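PDB 4RLR: cytochrome c, 1 heme-binding site from Geobacter sulfurreducens, which binds one covalently attached heme, probably transfers electrons at low reduction potential, and is essential for accepting electrons from an electrode. Local coordinates for residues A[46-51]-A[55-60]; A[10-15]-A[96-101]; A[30-33]-A[38-41]. All coordinates share one frame; numbering follows the deposited sequence.

How the interactions relate
From the N terminus, segment 10-15 on helix 5-16 comes first; it pairs with segment 96-101 on helix 92-106, closing interaction 2 over the 80 residues between them. Two short loops nest inside it, one after the other: interaction 3 joins helices 29-34 and 36-40, then interaction 1 joins the loops that flank helix 51-55. Interaction 1 touches both of the others. Its Met48 O lies 3.3 Å from Phe13 CZ of segment 10-15, and its Met46 CE lies 3.4 Å from Phe32 CD2 of segment 30-33. Interactions 2 and 3 do not touch and lie on opposite sides of the chain's centre, their nearest atoms about 13 Å apart.

Interaction 1. Residues A[46-51]-A[55-60]; sequences MRMDTY and IFYTAW. With HEM (protoporphyrin IX containing Fe), chain B.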
loop_
_atom_site.group_PDB
_atom_site.type_symbol
_atom_site.label_atom_id
_atom_site.label_comp_id
_atom_site.label_asym_id
_atom_site.label_seq_id
_atom_site.Cartn_x
_atom_site.Cartn_y
_atom_site.Cartn_z
ATOM N N MET A 46 -10.600 2.398 -1.023
ATOM C CA MET A 46 -10.428 3.732 -0.447
ATOM C C MET A 46 -9.230 4.462 -1.075
ATOM O O MET A 46 -8.296 3.832 -1.607
ATOM C CB MET A 46 -10.272 3.668 1.070
ATOM C CG MET A 46 -8.998 3.008 1.588
ATOM S SD MET A 46 -8.782 1.275 1.222
ATOM C CE MET A 46 -10.142 0.498 2.099
ATOM N N ARG A 47 -9.311 5.790 -1.041
ATOM C CA ARG A 47 -8.336 6.680 -1.667
ATOM C C ARG A 47 -6.925 6.452 -1.177
ATOM O O ARG A 47 -6.672 6.472 0.018
ATOM C CB ARG A 47 -8.722 8.150 -1.402
ATOM C CG ARG A 47 -7.804 9.148 -2.068
ATOM C CD ARG A 47 -8.338 10.572 -1.915
ATOM N NE ARG A 47 -7.628 11.437 -2.834
ATOM C CZ ARG A 47 -7.653 12.764 -2.824
ATOM N NH1 ARG A 47 -8.350 13.428 -1.898
ATOM N NH2 ARG A 47 -6.974 13.420 -3.752
ATOM N N MET A 48 -6.004 6.236 -2.115
ATOM C CA MET A 48 -4.582 6.137 -1.797
ATOM C C MET A 48 -3.729 6.883 -2.840
ATOM O O MET A 48 -2.544 6.655 -2.955
ATOM C CB MET A 48 -4.158 4.668 -1.779
ATOM C CG MET A 48 -4.701 3.888 -0.654
ATOM S SD MET A 48 -4.072 2.213 -0.671
ATOM C CE MET A 48 -5.297 1.463 0.362
ATOM N N ASP A 49 -4.351 7.761 -3.607
ATOM C CA ASP A 49 -3.690 8.343 -4.792
ATOM C C ASP A 49 -2.950 9.664 -4.542
ATOM O O ASP A 49 -2.648 10.399 -5.473
ATOM C CB ASP A 49 -4.684 8.497 -5.954
ATOM C CG ASP A 49 -5.772 9.509 -5.676
ATOM O OD1 ASP A 49 -5.803 10.102 -4.587
ATOM O OD2 ASP A 49 -6.590 9.741 -6.561
ATOM N N THR A 50 -2.687 9.964 -3.282
ATOM C CA THR A 50 -1.796 11.041 -2.903
ATOM C C THR A 50 -0.801 10.473 -1.908
ATOM O O THR A 50 -1.038 9.403 -1.340
ATOM C CB THR A 50 -2.533 12.254 -2.235
ATOM O OG1 THR A 50 -2.798 11.979 -0.846
ATOM C CG2 THR A 50 -3.847 12.631 -3.004
ATOM N N TYR A 51 0.323 11.154 -1.721
ATOM C CA TYR A 51 1.339 10.692 -0.773
ATOM C C TYR A 51 0.780 10.584 0.657
ATOM O O TYR A 51 0.926 9.552 1.297
ATOM C CB TYR A 51 2.523 11.644 -0.822
ATOM C CG TYR A 51 3.570 11.439 0.236
ATOM C CD1 TYR A 51 4.536 10.452 0.100
ATOM C CD2 TYR A 51 3.618 12.247 1.363
ATOM C CE1 TYR A 51 5.509 10.274 1.057
ATOM C CE2 TYR A 51 4.618 12.062 2.345
ATOM C CZ TYR A 51 5.557 11.075 2.160
ATOM O OH TYR A 51 6.549 10.866 3.110
ATOM N N ILE A 55 0.716 6.884 2.735
ATOM C CA ILE A 55 1.492 6.631 3.962
ATOM C C ILE A 55 0.639 6.323 5.216
ATOM O O ILE A 55 1.158 5.766 6.200
ATOM C CB ILE A 55 2.499 7.745 4.232
ATOM C CG1 ILE A 55 1.811 9.024 4.719
ATOM C CG2 ILE A 55 3.360 7.992 2.969
ATOM C CD1 ILE A 55 2.758 10.001 5.351
ATOM N N PHE A 56 -0.662 6.650 5.150
ATOM C CA PHE A 56 -1.665 6.238 6.141
ATOM C C PHE A 56 -1.561 4.729 6.446
ATOM O O PHE A 56 -1.784 4.271 7.596
ATOM C CB PHE A 56 -3.067 6.608 5.606
ATOM C CG PHE A 56 -4.222 6.336 6.554
ATOM C CD1 PHE A 56 -4.800 5.059 6.633
ATOM C CD2 PHE A 56 -4.773 7.352 7.313
ATOM C CE1 PHE A 56 -5.859 4.813 7.466
ATOM C CE2 PHE A 56 -5.844 7.101 8.157
ATOM C CZ PHE A 56 -6.380 5.831 8.228
ATOM N N TYR A 57 -1.191 3.981 5.410
ATOM C CA TYR A 57 -1.167 2.523 5.418
ATOM C C TYR A 57 0.230 1.949 5.650
ATOM O O TYR A 57 0.461 0.765 5.462
ATOM C CB TYR A 57 -1.735 2.032 4.087
ATOM C CG TYR A 57 -3.154 2.512 3.934
ATOM C CD1 TYR A 57 -4.204 1.807 4.518
ATOM C CD2 TYR A 57 -3.451 3.709 3.245
ATOM C CE1 TYR A 57 -5.516 2.251 4.403
ATOM C CE2 TYR A 57 -4.758 4.159 3.128
ATOM C CZ TYR A 57 -5.779 3.439 3.721
ATOM O OH TYR A 57 -7.061 3.874 3.627
ATOM N N THR A 58 1.158 2.781 6.086
ATOM C CA THR A 58 2.505 2.308 6.327
ATOM C C THR A 58 2.822 2.340 7.820
ATOM O O THR A 58 2.693 1.318 8.448
ATOM C CB THR A 58 3.541 3.022 5.459
ATOM O OG1 THR A 58 3.576 4.407 5.785
ATOM C CG2 THR A 58 3.208 2.826 3.970
ATOM N N ALA A 59 3.242 3.468 8.376
ATOM C CA ALA A 59 3.546 3.535 9.813
ATOM C C ALA A 59 2.331 3.796 10.714
ATOM O O ALA A 59 2.238 3.259 11.835
ATOM C CB ALA A 59 4.586 4.604 10.066
ATOM N N TRP A 60 1.413 4.656 10.252
ATOM C CA TRP A 60 0.335 5.128 11.111
ATOM C C TRP A 60 -0.656 5.926 10.275
ATOM O O TRP A 60 -0.246 6.689 9.407
ATOM C CB TRP A 60 0.911 6.019 12.222
ATOM C CG TRP A 60 -0.136 6.578 13.130
ATOM C CD1 TRP A 60 -0.656 5.993 14.239
ATOM C CD2 TRP A 60 -0.778 7.848 13.000
ATOM N NE1 TRP A 60 -1.612 6.807 14.796
ATOM C CE2 TRP A 60 -1.690 7.962 14.062
ATOM C CE3 TRP A 60 -0.676 8.902 12.077
ATOM C CZ2 TRP A 60 -2.519 9.071 14.213
ATOM C CZ3 TRP A 60 -1.479 10.006 12.242
ATOM C CH2 TRP A 60 -2.389 10.079 13.298
HETATM C CHA HEM B . -7.727 -2.721 -0.221
HETATM C CHB HEM B . -3.331 -1.415 -1.744
HETATM C CHC HEM B . -4.853 -2.297 -6.232
HETATM C CHD HEM B . -9.359 -3.005 -4.785
HETATM C C1A HEM B . -6.390 -2.381 -0.264
HETATM C C2A HEM B . -5.559 -2.236 0.899
HETATM C C3A HEM B . -4.342 -1.874 0.491
HETATM C C4A HEM B . -4.367 -1.784 -0.943
HETATM C CMA HEM B . -3.115 -1.574 1.362
HETATM C CAA HEM B . -6.044 -2.474 2.338
HETATM C CBA HEM B . -6.600 -1.224 3.018
HETATM C CGA HEM B . -6.880 -1.589 4.467
HETATM O O1A HEM B . -5.959 -1.606 5.311
HETATM O O2A HEM B . -8.041 -1.881 4.780
HETATM C C1B HEM B . -3.376 -1.535 -3.112
HETATM C C2B HEM B . -2.263 -1.327 -3.980
HETATM C C3B HEM B . -2.669 -1.577 -5.224
HETATM C C4B HEM B . -4.058 -1.958 -5.159
HETATM C CMB HEM B . -0.912 -0.861 -3.443
HETATM C CAB HEM B . -1.855 -1.526 -6.520
HETATM C CBB HEM B . -0.660 -2.169 -6.522
HETATM C C1C HEM B . -6.200 -2.519 -6.220
HETATM C C2C HEM B . -6.985 -2.746 -7.409
HETATM C C3C HEM B . -8.258 -2.927 -7.022
HETATM C C4C HEM B . -8.269 -2.860 -5.574
HETATM C CMC HEM B . -6.398 -2.691 -8.838
HETATM C CAC HEM B . -9.528 -3.236 -7.866
HETATM C CBC HEM B . -9.460 -3.985 -8.989
HETATM C C1D HEM B . -9.336 -2.947 -3.421
HETATM C C2D HEM B . -10.518 -3.053 -2.611
HETATM C C3D HEM B . -10.019 -2.960 -1.175
HETATM C C4D HEM B . -8.583 -2.815 -1.282
HETATM C CMD HEM B . -11.970 -3.202 -3.131
HETATM C CAD HEM B . -10.855 -3.010 0.109
HETATM C CBD HEM B . -11.282 -4.441 0.415
HETATM C CGD HEM B . -10.062 -5.196 0.877
HETATM O O1D HEM B . -9.487 -4.914 1.953
HETATM O O2D HEM B . -9.653 -6.105 0.142
HETATM N NA HEM B . -5.631 -2.128 -1.382
HETATM N NB HEM B . -4.454 -1.938 -3.853
HETATM N NC HEM B . -7.014 -2.625 -5.111
HETATM N ND HEM B . -8.216 -2.812 -2.615
HETATM FE FE HEM B . -6.265 -2.316 -3.275
HETATM O O HOH W 1 -7.665 6.269 2.510
#
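Met48 lays its CE methyl over the centre of one face of the Tyr57 ring, a CH-pi contact of 3.9 Å to the centroid, with SD above the same ring as a Met-aromatic contact. Beyond CG the Met48 chain is extended (chi2 -177°, chi3 -161°), which carries CE on to within 3.5 Å of heme C3A, where it touches both the tyrosine ring and the porphyrin edge. Met46 approaches the ring obliquely, its SD 5.3 Å from the Tyr57 centroid and 3.8 Å from heme CBA. Phe56 CD1 packs on the Tyr57 face opposite Met48. Farther along, Ile55 CG2 sits over a face of the Tyr51 ring, offset toward the rim.

The polar links are fewer. Ile55 N donates to Tyr51 O at 3.0 Å, an almost straight bond (176°) that spans one helical turn. A water lying in the plane of the Tyr57 ring, at its edge, bridges the loops: it donates to Arg47 O at 2.7 Å and also hydrogen-bonds Tyr57 OH. Within 46-51, Arg47 NE forms a salt bridge to Asp49 OD1, the carboxylate lying at the edge of the guanidinium, nearly in its plane.

Met46, Met48 and Tyr57 thus wall the heme pocket. The two loops enter and leave helix 51-55, with helix 29-34 against Met46 and Tyr57 and helix 5-16 against Met48.

Interaction 2. Residues A[10-15]-A[96-101]; sequences KPIFDV and QRNLAV
The shortest polar bond near the contact of Ile12 with Asn98 and Val101 lies inside helix 5-16, from Asp14 N to Lys10 O at 2.8 Å; none crosses between the two segments. On that helix Lys10 NZ also reaches Asp14 OD2 at 3.0 Å, a salt bridge one turn apart that uses the syn lone pair of the carboxylate. Helix 5-16 is kinked at Pro11, whose nitrogen makes no bond to the turn before.

Between the helices the contact is made by one side chain against two. Ile12 points at helix 92-106 with CG1 anti to its carbonyl carbon (chi1 -63°) and its chain carried on straight to CD1 (chi2 167°). That methyl lies 3.4 Å from Asn98 OD1 and 3.9 Å from Val101 CG1, touching both residues, which lie one turn apart on helix 92-106. Ile12 and Asn98 run past each other in opposite directions, and the amide oxygen meets hydrocarbon. The other end of the amide is engaged: Asn98 ND2 hydrogen-bonds Leu88 O, which is likely to fix how the amide group is turned.

The contact is small and near the surface, but it belongs to a longer interface. Val101 also touches Asp8 and Ile9, and Asn98 touches Arg16, while the Phe13 side chain, on another side of helix 5-16, packs on His21, an axial ligand of the heme iron. An early helix packed in this way against a late one, close to the heme, is consistent with the pairing of N-terminal and C-terminal helices in cytochromes c, here with helix 92-106 in the later role.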
loop_
_atom_site.group_PDB
_atom_site.type_symbol
_atom_site.label_atom_id
_atom_site.label_comp_id
_atom_site.label_asym_id
_atom_site.label_seq_id
_atom_site.Cartn_x
_atom_site.Cartn_y
_atom_site.Cartn_z
ATOM N N LYS A 10 4.695 6.731 -7.296
ATOM C CA LYS A 10 3.496 7.296 -7.910
ATOM C C LYS A 10 3.279 6.824 -9.374
ATOM O O LYS A 10 2.167 6.483 -9.751
ATOM C CB LYS A 10 3.519 8.817 -7.792
ATOM C CG LYS A 10 2.529 9.548 -8.633
ATOM C CD LYS A 10 2.654 11.051 -8.391
ATOM C CE LYS A 10 1.689 11.852 -9.262
ATOM N NZ LYS A 10 0.280 11.310 -9.195
ATOM N N PRO A 11 4.347 6.788 -10.186
ATOM C CA PRO A 11 4.190 6.227 -11.529
ATOM C C PRO A 11 3.576 4.806 -11.519
ATOM O O PRO A 11 2.656 4.563 -12.292
ATOM C CB PRO A 11 5.626 6.202 -12.057
ATOM C CG PRO A 11 6.310 7.276 -11.331
ATOM C CD PRO A 11 5.729 7.223 -9.941
ATOM N N ILE A 12 4.043 3.919 -10.629
ATOM C CA ILE A 12 3.483 2.574 -10.518
ATOM C C ILE A 12 2.041 2.643 -10.025
ATOM O O ILE A 12 1.143 2.066 -10.628
ATOM C CB ILE A 12 4.306 1.665 -9.541
ATOM C CG1 ILE A 12 5.730 1.473 -10.073
ATOM C CG2 ILE A 12 3.643 0.321 -9.373
ATOM C CD1 ILE A 12 6.678 0.894 -9.079
ATOM N N PHE A 13 1.833 3.354 -8.921
ATOM C CA PHE A 13 0.519 3.436 -8.323
ATOM C C PHE A 13 -0.511 3.957 -9.312
ATOM O O PHE A 13 -1.612 3.420 -9.388
ATOM C CB PHE A 13 0.534 4.317 -7.069
ATOM C CG PHE A 13 -0.743 4.254 -6.307
ATOM C CD1 PHE A 13 -1.801 5.087 -6.642
ATOM C CD2 PHE A 13 -0.909 3.325 -5.302
ATOM C CE1 PHE A 13 -3.008 5.014 -5.968
ATOM C CE2 PHE A 13 -2.117 3.234 -4.616
ATOM C CZ PHE A 13 -3.177 4.086 -4.969
ATOM N N ASP A 14 -0.173 5.014 -10.053
ATOM C CA ASP A 14 -1.114 5.589 -11.027
ATOM C C ASP A 14 -1.609 4.594 -12.069
ATOM O O ASP A 14 -2.739 4.692 -12.519
ATOM C CB ASP A 14 -0.517 6.822 -11.716
ATOM C CG ASP A 14 -0.477 8.042 -10.780
ATOM O OD1 ASP A 14 -1.114 7.965 -9.711
ATOM O OD2 ASP A 14 0.153 9.070 -11.111
ATOM N N VAL A 15 -0.757 3.658 -12.465
ATOM C CA VAL A 15 -1.133 2.618 -13.401
ATOM C C VAL A 15 -1.869 1.485 -12.692
ATOM O O VAL A 15 -2.977 1.128 -13.071
ATOM C CB VAL A 15 0.106 1.996 -14.131
ATOM C CG1 VAL A 15 -0.300 0.773 -14.950
ATOM C CG2 VAL A 15 0.753 2.980 -15.035
ATOM N N GLN A 96 7.470 -9.095 -8.919
ATOM C CA GLN A 96 8.687 -9.006 -8.134
ATOM C C GLN A 96 9.434 -7.676 -8.308
ATOM O O GLN A 96 9.926 -7.110 -7.326
ATOM C CB GLN A 96 9.591 -10.205 -8.460
ATOM C CG GLN A 96 9.122 -11.497 -7.794
ATOM C CD GLN A 96 9.208 -11.441 -6.283
ATOM O OE1 GLN A 96 10.256 -11.143 -5.732
ATOM N NE2 GLN A 96 8.093 -11.673 -5.610
ATOM N N ARG A 97 9.539 -7.170 -9.529
ATOM C CA ARG A 97 10.267 -5.916 -9.737
ATOM C C ARG A 97 9.557 -4.787 -9.003
ATOM O O ARG A 97 10.170 -4.022 -8.262
ATOM C CB ARG A 97 10.383 -5.555 -11.224
ATOM C CG ARG A 97 11.319 -6.433 -12.026
ATOM C CD ARG A 97 11.707 -5.769 -13.334
ATOM N NE ARG A 97 10.553 -5.579 -14.202
ATOM C CZ ARG A 97 10.126 -6.450 -15.119
ATOM N NH1 ARG A 97 10.762 -7.610 -15.319
ATOM N NH2 ARG A 97 9.058 -6.155 -15.853
ATOM N N ASN A 98 8.244 -4.715 -9.166
ATOM C CA ASN A 98 7.494 -3.638 -8.529
ATOM C C ASN A 98 7.410 -3.781 -7.015
ATOM O O ASN A 98 7.434 -2.775 -6.285
ATOM C CB ASN A 98 6.112 -3.488 -9.178
ATOM C CG ASN A 98 6.203 -2.821 -10.555
ATOM O OD1 ASN A 98 7.095 -2.002 -10.799
ATOM N ND2 ASN A 98 5.298 -3.183 -11.457
ATOM N N LEU A 99 7.333 -5.019 -6.535
ATOM C CA LEU A 99 7.350 -5.245 -5.111
ATOM C C LEU A 99 8.658 -4.752 -4.544
ATOM O O LEU A 99 8.702 -4.290 -3.404
ATOM C CB LEU A 99 7.173 -6.722 -4.785
ATOM C CG LEU A 99 7.291 -7.077 -3.299
ATOM C CD1 LEU A 99 6.295 -6.267 -2.430
ATOM C CD2 LEU A 99 7.097 -8.570 -3.103
ATOM N N ALA A 100 9.724 -4.857 -5.332
ATOM C CA ALA A 100 11.036 -4.505 -4.839
ATOM C C ALA A 100 11.140 -2.985 -4.677
ATOM O O ALA A 100 11.805 -2.518 -3.770
ATOM C CB ALA A 100 12.134 -5.058 -5.761
ATOM N N VAL A 101 10.442 -2.239 -5.536
ATOM C CA VAL A 101 10.394 -0.782 -5.460
ATOM C C VAL A 101 9.626 -0.343 -4.209
ATOM O O VAL A 101 10.056 0.579 -3.502
ATOM C CB VAL A 101 9.757 -0.181 -6.741
ATOM C CG1 VAL A 101 9.692 1.336 -6.691
ATOM C CG2 VAL A 101 10.525 -0.629 -8.012
#

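Interaction 3. Residues A[30-33]-A[38-41]; sequences HAFK and KWLA. With ZN (zinc ion), chain D.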
loop_
_atom_site.group_PDB
_atom_site.type_symbol
_atom_site.label_atom_id
_atom_site.label_comp_id
_atom_site.label_asym_id
_atom_site.label_seq_id
_atom_site.Cartn_x
_atom_site.Cartn_y
_atom_site.Cartn_z
ATOM N N HIS A 30 -12.126 5.335 6.888
ATOM C CA HIS A 30 -13.309 5.108 7.711
ATOM C C HIS A 30 -14.556 5.409 6.916
ATOM O O HIS A 30 -15.598 4.816 7.174
ATOM C CB HIS A 30 -13.234 5.860 9.033
ATOM C CG HIS A 30 -12.531 5.087 10.108
ATOM N ND1 HIS A 30 -13.174 4.140 10.876
ATOM C CD2 HIS A 30 -11.237 5.068 10.502
ATOM C CE1 HIS A 30 -12.320 3.595 11.715
ATOM N NE2 HIS A 30 -11.137 4.140 11.509
ATOM N N ALA A 31 -14.424 6.262 5.900
ATOM C CA ALA A 31 -15.505 6.474 4.939
ATOM C C ALA A 31 -15.855 5.172 4.238
ATOM O O ALA A 31 -17.024 4.852 4.087
ATOM C CB ALA A 31 -15.131 7.540 3.923
ATOM N N PHE A 32 -14.840 4.415 3.825
ATOM C CA PHE A 32 -15.055 3.075 3.261
ATOM C C PHE A 32 -15.697 2.126 4.302
ATOM O O PHE A 32 -16.754 1.548 4.056
ATOM C CB PHE A 32 -13.721 2.492 2.722
ATOM C CG PHE A 32 -13.842 1.065 2.216
ATOM C CD1 PHE A 32 -14.397 0.799 0.978
ATOM C CD2 PHE A 32 -13.416 -0.005 2.993
ATOM C CE1 PHE A 32 -14.537 -0.504 0.522
ATOM C CE2 PHE A 32 -13.554 -1.323 2.536
ATOM C CZ PHE A 32 -14.111 -1.560 1.295
ATOM N N LYS A 33 -15.076 1.986 5.466
ATOM C CA LYS A 33 -15.517 0.991 6.466
ATOM C C LYS A 33 -16.970 1.170 6.910
ATOM O O LYS A 33 -17.667 0.181 7.193
ATOM C CB LYS A 33 -14.598 0.995 7.685
ATOM N N LYS A 38 -21.517 0.531 -0.685
ATOM C CA LYS A 38 -21.542 1.594 -1.685
ATOM C C LYS A 38 -20.313 1.498 -2.575
ATOM O O LYS A 38 -20.422 1.470 -3.792
ATOM C CB LYS A 38 -21.581 2.949 -0.984
ATOM C CG LYS A 38 -21.454 4.176 -1.876
ATOM C CD LYS A 38 -21.883 5.409 -1.078
ATOM C CE LYS A 38 -20.892 6.543 -1.176
ATOM N NZ LYS A 38 -20.927 7.264 -2.486
ATOM N N TRP A 39 -19.140 1.407 -1.958
ATOM C CA TRP A 39 -17.901 1.364 -2.712
ATOM C C TRP A 39 -17.633 0.007 -3.381
ATOM O O TRP A 39 -17.230 -0.055 -4.552
ATOM C CB TRP A 39 -16.739 1.777 -1.788
ATOM C CG TRP A 39 -17.063 3.096 -1.121
ATOM C CD1 TRP A 39 -17.484 3.298 0.165
ATOM C CD2 TRP A 39 -17.060 4.369 -1.745
ATOM N NE1 TRP A 39 -17.732 4.630 0.376
ATOM C CE2 TRP A 39 -17.453 5.313 -0.776
ATOM C CE3 TRP A 39 -16.733 4.812 -3.027
ATOM C CZ2 TRP A 39 -17.532 6.670 -1.055
ATOM C CZ3 TRP A 39 -16.810 6.157 -3.296
ATOM C CH2 TRP A 39 -17.210 7.073 -2.309
ATOM N N LEU A 40 -17.848 -1.074 -2.640
ATOM C CA LEU A 40 -17.596 -2.425 -3.176
ATOM C C LEU A 40 -18.391 -2.739 -4.433
ATOM O O LEU A 40 -17.931 -3.487 -5.303
ATOM C CB LEU A 40 -17.893 -3.491 -2.112
ATOM C CG LEU A 40 -16.865 -3.612 -0.999
ATOM C CD1 LEU A 40 -17.246 -4.759 -0.066
ATOM C CD2 LEU A 40 -15.447 -3.789 -1.530
ATOM N N ALA A 41 -19.584 -2.169 -4.526
ATOM C CA ALA A 41 -20.462 -2.415 -5.665
ATOM C C ALA A 41 -19.897 -1.823 -6.954
ATOM O O ALA A 41 -20.293 -2.226 -8.043
ATOM C CB ALA A 41 -21.798 -1.863 -5.392
HETATM ZN ZN ZN D . -9.486 3.433 12.381
HETATM O O HOH W 2 -8.109 4.943 12.112
#
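Trp39 NE1 is buried against Ala31 without a hydrogen-bonding partner: the nearest atom across the contact, Ala31 O, is 3.8 Å away, and the indole approaches it obliquely. The remaining contact is apolar and centres on Phe32. With CG anti to the backbone nitrogen (chi1 176°), the Phe32 ring extends to helix 36-40 and presents its edge to two neighbours. Trp39 CB meets CD1 of Phe32 at 3.8 Å, while the Leu40 methyl CD2 lies in the ring plane, 3.8 Å from Phe32 CZ. Phe32 and Leu40 cross at about a right angle, and both also touch the heme. Replacing the Phe32 ring with the lone methyl of an alanine would probably leave Trp39 CB and Leu40 CD2 without their shared partner and open a gap beside the heme.

One residue before Ala31, His30 NE2 binds a zinc ion at 2.0 Å, with a water and one further ligand from elsewhere in the structure. Between 30-33 and 38-41 no hydrogen bond forms, and the contact is mainly hydrocarbon. Phe32 and Leu40 give the heme an apolar wall here, and the buried N-H of Trp39 with no acceptor is probably a small energetic cost that this packing bears.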